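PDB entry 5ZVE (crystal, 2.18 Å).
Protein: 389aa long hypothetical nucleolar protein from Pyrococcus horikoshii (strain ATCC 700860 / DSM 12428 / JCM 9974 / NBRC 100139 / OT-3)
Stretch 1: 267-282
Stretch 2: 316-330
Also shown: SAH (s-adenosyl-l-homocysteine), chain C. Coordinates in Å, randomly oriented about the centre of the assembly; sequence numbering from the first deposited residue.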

# COMPACT_ATOMS: atom_id res chain seq x y z
N ALA A 267 -7.31 -21.14 -14.85
CA ALA A 267 -7.66 -19.74 -15.06
C ALA A 267 -7.03 -19.16 -16.31
O ALA A 267 -5.96 -19.57 -16.74
CB ALA A 267 -7.26 -18.91 -13.85
N ASP A 268 -7.72 -18.18 -16.89
CA ASP A 268 -7.18 -17.39 -17.99
C ASP A 268 -6.30 -16.26 -17.45
O ASP A 268 -5.30 -15.88 -18.05
CB ASP A 268 -8.31 -16.82 -18.84
CG ASP A 268 -9.19 -17.92 -19.42
OD1 ASP A 268 -8.75 -18.57 -20.39
OD2 ASP A 268 -10.30 -18.14 -18.90
N LYS A 269 -6.69 -15.73 -16.30
CA LYS A 269 -5.98 -14.61 -15.70
C LYS A 269 -5.78 -14.85 -14.22
O LYS A 269 -6.72 -15.15 -13.48
CB LYS A 269 -6.74 -13.30 -15.92
CG LYS A 269 -7.01 -12.97 -17.38
CD LYS A 269 -5.75 -12.46 -18.06
CE LYS A 269 -5.96 -12.28 -19.55
NZ LYS A 269 -7.13 -11.42 -19.85
N ILE A 270 -4.54 -14.70 -13.78
CA ILE A 270 -4.25 -14.78 -12.36
C ILE A 270 -3.49 -13.55 -11.89
O ILE A 270 -2.48 -13.17 -12.48
CB ILE A 270 -3.43 -16.04 -12.02
CG1 ILE A 270 -4.29 -17.30 -12.17
CG2 ILE A 270 -2.90 -15.95 -10.61
CD1 ILE A 270 -3.58 -18.58 -11.78
N LEU A 271 -4.00 -12.92 -10.84
CA LEU A 271 -3.26 -11.88 -10.15
C LEU A 271 -2.60 -12.42 -8.90
O LEU A 271 -3.26 -13.02 -8.04
CB LEU A 271 -4.18 -10.71 -9.80
CG LEU A 271 -3.51 -9.68 -8.88
CD1 LEU A 271 -2.33 -9.04 -9.58
CD2 LEU A 271 -4.51 -8.62 -8.44
N LEU A 272 -1.30 -12.20 -8.79
CA LEU A 272 -0.57 -12.58 -7.59
C LEU A 272 0.07 -11.34 -6.98
O LEU A 272 1.22 -11.01 -7.26
CB LEU A 272 0.47 -13.66 -7.90
CG LEU A 272 1.35 -14.15 -6.75
CD1 LEU A 272 0.52 -14.52 -5.53
CD2 LEU A 272 2.18 -15.35 -7.20
N ASP A 273 -0.70 -10.65 -6.15
CA ASP A 273 -0.19 -9.52 -5.40
C ASP A 273 0.34 -10.08 -4.09
O ASP A 273 -0.35 -10.10 -3.08
CB ASP A 273 -1.29 -8.48 -5.17
CG ASP A 273 -0.79 -7.23 -4.48
OD1 ASP A 273 0.36 -6.81 -4.76
OD2 ASP A 273 -1.54 -6.66 -3.67
N ALA A 274 1.60 -10.51 -4.13
CA ALA A 274 2.10 -11.48 -3.16
C ALA A 274 2.48 -10.86 -1.83
O ALA A 274 2.95 -9.72 -1.78
CB ALA A 274 3.28 -12.23 -3.75
N PRO A 275 2.28 -11.61 -0.73
CA PRO A 275 2.86 -11.24 0.56
C PRO A 275 4.36 -11.03 0.39
O PRO A 275 5.01 -11.83 -0.28
CB PRO A 275 2.54 -12.44 1.46
CG PRO A 275 2.22 -13.56 0.52
CD PRO A 275 1.58 -12.91 -0.67
N CYS A 276 4.89 -9.96 0.96
CA CYS A 276 6.28 -9.60 0.72
C CYS A 276 6.85 -8.86 1.91
O CYS A 276 6.13 -8.54 2.85
CB CYS A 276 6.41 -8.75 -0.55
SG CYS A 276 5.60 -7.13 -0.48
N THR A 277 8.15 -8.59 1.87
CA THR A 277 8.83 -7.90 2.96
C THR A 277 8.38 -6.44 3.10
O THR A 277 8.68 -5.78 4.10
CB THR A 277 10.36 -7.95 2.76
OG1 THR A 277 10.69 -7.55 1.42
CG2 THR A 277 10.88 -9.37 2.98
N ALA A 278 7.65 -5.95 2.10
CA ALA A 278 7.06 -4.61 2.12
C ALA A 278 8.09 -3.50 2.30
O ALA A 278 7.82 -2.48 2.92
CB ALA A 278 5.99 -4.51 3.21
N LEU A 279 9.28 -3.71 1.73
CA LEU A 279 10.37 -2.74 1.86
C LEU A 279 10.05 -1.41 1.19
O LEU A 279 10.70 -0.40 1.46
CB LEU A 279 11.66 -3.33 1.28
CG LEU A 279 12.19 -4.59 1.97
CD1 LEU A 279 13.38 -5.18 1.22
CD2 LEU A 279 12.57 -4.31 3.43
N GLY A 280 9.04 -1.40 0.32
CA GLY A 280 8.70 -0.21 -0.43
C GLY A 280 7.61 0.66 0.16
O GLY A 280 7.32 1.74 -0.36
N VAL A 281 6.99 0.21 1.25
CA VAL A 281 5.83 0.91 1.78
C VAL A 281 6.23 2.20 2.49
O VAL A 281 7.31 2.30 3.07
CB VAL A 281 5.00 0.02 2.74
CG1 VAL A 281 4.63 -1.29 2.06
CG2 VAL A 281 5.74 -0.22 4.03
N ARG A 282 5.36 3.19 2.40
CA ARG A 282 5.62 4.50 2.97
C ARG A 282 4.44 4.91 3.85
O ARG A 282 3.30 4.53 3.59
CB ARG A 282 5.87 5.53 1.86
CG ARG A 282 7.04 5.16 0.96
CD ARG A 282 7.13 6.09 -0.24
NE ARG A 282 7.61 7.41 0.15
CZ ARG A 282 7.65 8.46 -0.66
NH1 ARG A 282 7.22 8.35 -1.92
NH2 ARG A 282 8.10 9.62 -0.22
N GLY A 316 -2.49 -18.47 -20.91
CA GLY A 316 -2.97 -17.69 -19.78
C GLY A 316 -1.99 -16.64 -19.32
O GLY A 316 -0.80 -16.69 -19.65
N VAL A 317 -2.48 -15.69 -18.53
CA VAL A 317 -1.68 -14.55 -18.12
C VAL A 317 -1.56 -14.46 -16.60
O VAL A 317 -2.56 -14.57 -15.87
CB VAL A 317 -2.26 -13.23 -18.65
CG1 VAL A 317 -1.49 -12.04 -18.09
CG2 VAL A 317 -2.26 -13.23 -20.17
N LEU A 318 -0.34 -14.28 -16.12
CA LEU A 318 -0.10 -14.04 -14.70
C LEU A 318 0.46 -12.64 -14.49
O LEU A 318 1.40 -12.23 -15.16
CB LEU A 318 0.86 -15.09 -14.12
CG LEU A 318 1.42 -14.80 -12.72
CD1 LEU A 318 0.34 -14.94 -11.66
CD2 LEU A 318 2.59 -15.72 -12.42
N VAL A 319 -0.15 -11.90 -13.57
CA VAL A 319 0.44 -10.65 -13.14
C VAL A 319 0.93 -10.82 -11.71
O VAL A 319 0.16 -11.13 -10.80
CB VAL A 319 -0.56 -9.47 -13.23
CG1 VAL A 319 -0.08 -8.31 -12.37
CG2 VAL A 319 -0.70 -9.03 -14.68
N TYR A 320 2.23 -10.62 -11.54
CA TYR A 320 2.88 -10.71 -10.24
C TYR A 320 3.28 -9.32 -9.77
O TYR A 320 3.92 -8.56 -10.51
CB TYR A 320 4.10 -11.62 -10.34
CG TYR A 320 4.93 -11.78 -9.09
CD1 TYR A 320 4.59 -12.71 -8.11
CD2 TYR A 320 6.09 -11.03 -8.91
CE1 TYR A 320 5.37 -12.88 -6.97
CE2 TYR A 320 6.87 -11.19 -7.77
CZ TYR A 320 6.51 -12.12 -6.81
OH TYR A 320 7.28 -12.28 -5.68
N SER A 321 2.89 -8.96 -8.55
CA SER A 321 3.26 -7.67 -8.00
C SER A 321 3.65 -7.76 -6.53
O SER A 321 3.14 -8.59 -5.78
CB SER A 321 2.12 -6.65 -8.18
OG SER A 321 0.97 -7.02 -7.44
N THR A 322 4.58 -6.90 -6.13
CA THR A 322 4.94 -6.74 -4.73
C THR A 322 5.10 -5.27 -4.38
O THR A 322 5.32 -4.43 -5.27
CB THR A 322 6.26 -7.47 -4.37
OG1 THR A 322 7.36 -6.72 -4.89
CG2 THR A 322 6.29 -8.89 -4.94
N CYS A 323 5.00 -4.95 -3.10
CA CYS A 323 5.35 -3.62 -2.61
C CYS A 323 6.70 -3.67 -1.91
O CYS A 323 6.87 -3.13 -0.82
CB CYS A 323 4.26 -3.09 -1.66
SG CYS A 323 3.99 -4.08 -0.16
N THR A 324 7.66 -4.32 -2.55
CA THR A 324 9.00 -4.45 -1.99
C THR A 324 10.06 -4.13 -3.03
O THR A 324 9.80 -4.17 -4.23
CB THR A 324 9.24 -5.86 -1.42
OG1 THR A 324 10.32 -5.82 -0.49
CG2 THR A 324 9.56 -6.85 -2.53
N LEU A 325 11.25 -3.79 -2.56
CA LEU A 325 12.33 -3.38 -3.45
C LEU A 325 13.33 -4.48 -3.78
O LEU A 325 14.11 -4.35 -4.73
CB LEU A 325 13.08 -2.21 -2.81
CG LEU A 325 12.24 -0.95 -2.57
CD1 LEU A 325 12.93 -0.05 -1.56
CD2 LEU A 325 12.04 -0.23 -3.89
N SER A 326 13.32 -5.57 -3.01
CA SER A 326 14.38 -6.58 -3.10
C SER A 326 14.46 -7.22 -4.48
O SER A 326 13.47 -7.33 -5.20
CB SER A 326 14.17 -7.68 -2.05
OG SER A 326 13.16 -8.58 -2.44
N TYR A 327 15.67 -7.61 -4.86
CA TYR A 327 15.88 -8.32 -6.11
C TYR A 327 15.25 -9.71 -6.04
O TYR A 327 14.52 -10.12 -6.95
CB TYR A 327 17.37 -8.44 -6.45
CG TYR A 327 17.61 -9.06 -7.80
CD1 TYR A 327 17.67 -8.29 -8.94
CD2 TYR A 327 17.77 -10.44 -7.93
CE1 TYR A 327 17.88 -8.86 -10.19
CE2 TYR A 327 17.98 -11.02 -9.16
CZ TYR A 327 18.03 -10.23 -10.28
OH TYR A 327 18.24 -10.81 -11.51
N GLU A 328 15.55 -10.43 -4.96
CA GLU A 328 15.16 -11.84 -4.83
C GLU A 328 13.65 -12.05 -4.93
O GLU A 328 13.20 -13.01 -5.56
CB GLU A 328 15.66 -12.41 -3.49
CG GLU A 328 17.17 -12.58 -3.37
CD GLU A 328 17.89 -11.29 -3.01
OE1 GLU A 328 17.21 -10.25 -2.85
OE2 GLU A 328 19.14 -11.31 -2.89
N GLU A 329 12.87 -11.16 -4.33
CA GLU A 329 11.41 -11.30 -4.35
C GLU A 329 10.82 -10.84 -5.67
O GLU A 329 9.65 -11.10 -5.96
CB GLU A 329 10.77 -10.50 -3.21
CG GLU A 329 11.15 -10.94 -1.81
CD GLU A 329 10.67 -9.96 -0.75
OE1 GLU A 329 9.47 -9.99 -0.43
OE2 GLU A 329 11.49 -9.16 -0.26
N ASN A 330 11.63 -10.18 -6.48
CA ASN A 330 11.13 -9.56 -7.70
C ASN A 330 11.74 -10.16 -8.97
O ASN A 330 11.24 -11.17 -9.47
CB ASN A 330 11.37 -8.06 -7.65
CG ASN A 330 10.53 -7.38 -6.59
OD1 ASN A 330 9.42 -7.83 -6.30
ND2 ASN A 330 11.06 -6.32 -5.99
N SAH C . -3.89 -7.77 -2.97
CA SAH C . -4.42 -7.16 -1.76
CB SAH C . -3.36 -7.11 -0.66
CG SAH C . -2.44 -8.33 -0.54
SD SAH C . -1.55 -8.31 1.03
C SAH C . -5.03 -5.78 -2.00
O SAH C . -4.84 -5.17 -3.05
OXT SAH C . -5.74 -5.24 -1.16
C5' SAH C . -1.09 -10.07 0.92
C4' SAH C . -2.17 -11.03 1.42
O4' SAH C . -1.73 -12.36 1.28
C3' SAH C . -2.53 -10.86 2.89
O3' SAH C . -3.88 -10.45 2.99
C2' SAH C . -2.41 -12.25 3.50
O2' SAH C . -3.56 -12.56 4.24
C1' SAH C . -2.32 -13.15 2.29
N9 SAH C . -1.58 -14.40 2.51
C8 SAH C . -0.40 -14.59 3.19
N7 SAH C . -0.07 -15.90 3.14
C5 SAH C . -1.03 -16.56 2.44
C6 SAH C . -1.20 -17.89 2.10
N6 SAH C . -0.31 -18.81 2.46
N1 SAH C . -2.30 -18.27 1.36
C2 SAH C . -3.23 -17.32 0.97
N3 SAH C . -3.06 -16.00 1.32
C4 SAH C . -1.98 -15.62 2.05

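The two stretches join as neighbouring parallel β-strands whose C-terminal loops remain together, held there by a compact network of side-chain and backbone hydrogen bonds. The strand axes diverge by only 11° and approach to 4.7 Å, pairing Lys269 with Val317 through to Asp273 with Ser321. As parallel geometry requires, the bonds alternate: Val317 N donates to Asp268 O (2.9 Å), Ile270 N to Val317 O (2.9 Å), Val319 N to Ile270 O (2.9 Å), Leu272 N to Val319 O (2.7 Å) and Ser321 N to Leu272 O (2.9 Å). Ala274 N, bonded to Ser321 O at 3.0 Å, continues the ladder.

On one face of the sheet, Ile270 CG2 packs against Leu318 CD1 (3.6 Å), and Leu272 CD2 meets the edge of the Tyr320 ring at CD1 (3.7 Å). The other face carries Leu271 and Val319, in contact through CD1 and CG1 (3.7 Å), and then turns polar: Ser321 OG donates to Asp273 OD1 (2.8 Å). The second carboxylate oxygen, Asp273 OD2, accepts from the amino nitrogen N of S-adenosylhomocysteine (2.7 Å), so one side chain links the strand pair to the ligand.

Beyond the strands, a relay of hydroxyls ends on a carboxylate. Thr324 OG1 donates to Thr277 OG1 (2.6 Å), which donates in turn to Glu329 OE2 over a very short 2.5 Å; Thr277 N binds Glu329 OE1 (3.0 Å), so the carboxylate engages both backbone and side chain of Thr277. Thr324 OG1 also accepts from Leu279 N (3.2 Å). Alongside, Gly280 N donates to Cys323 O (3.0 Å); an ideal CB on Gly280 would lie tight against that same oxygen, at 3.1 Å. Cys276 SG and Cys323 SG pack 3.5 Å apart, too far for a disulfide, and Val281 CG1 also contacts Cys323 SG (3.6 Å).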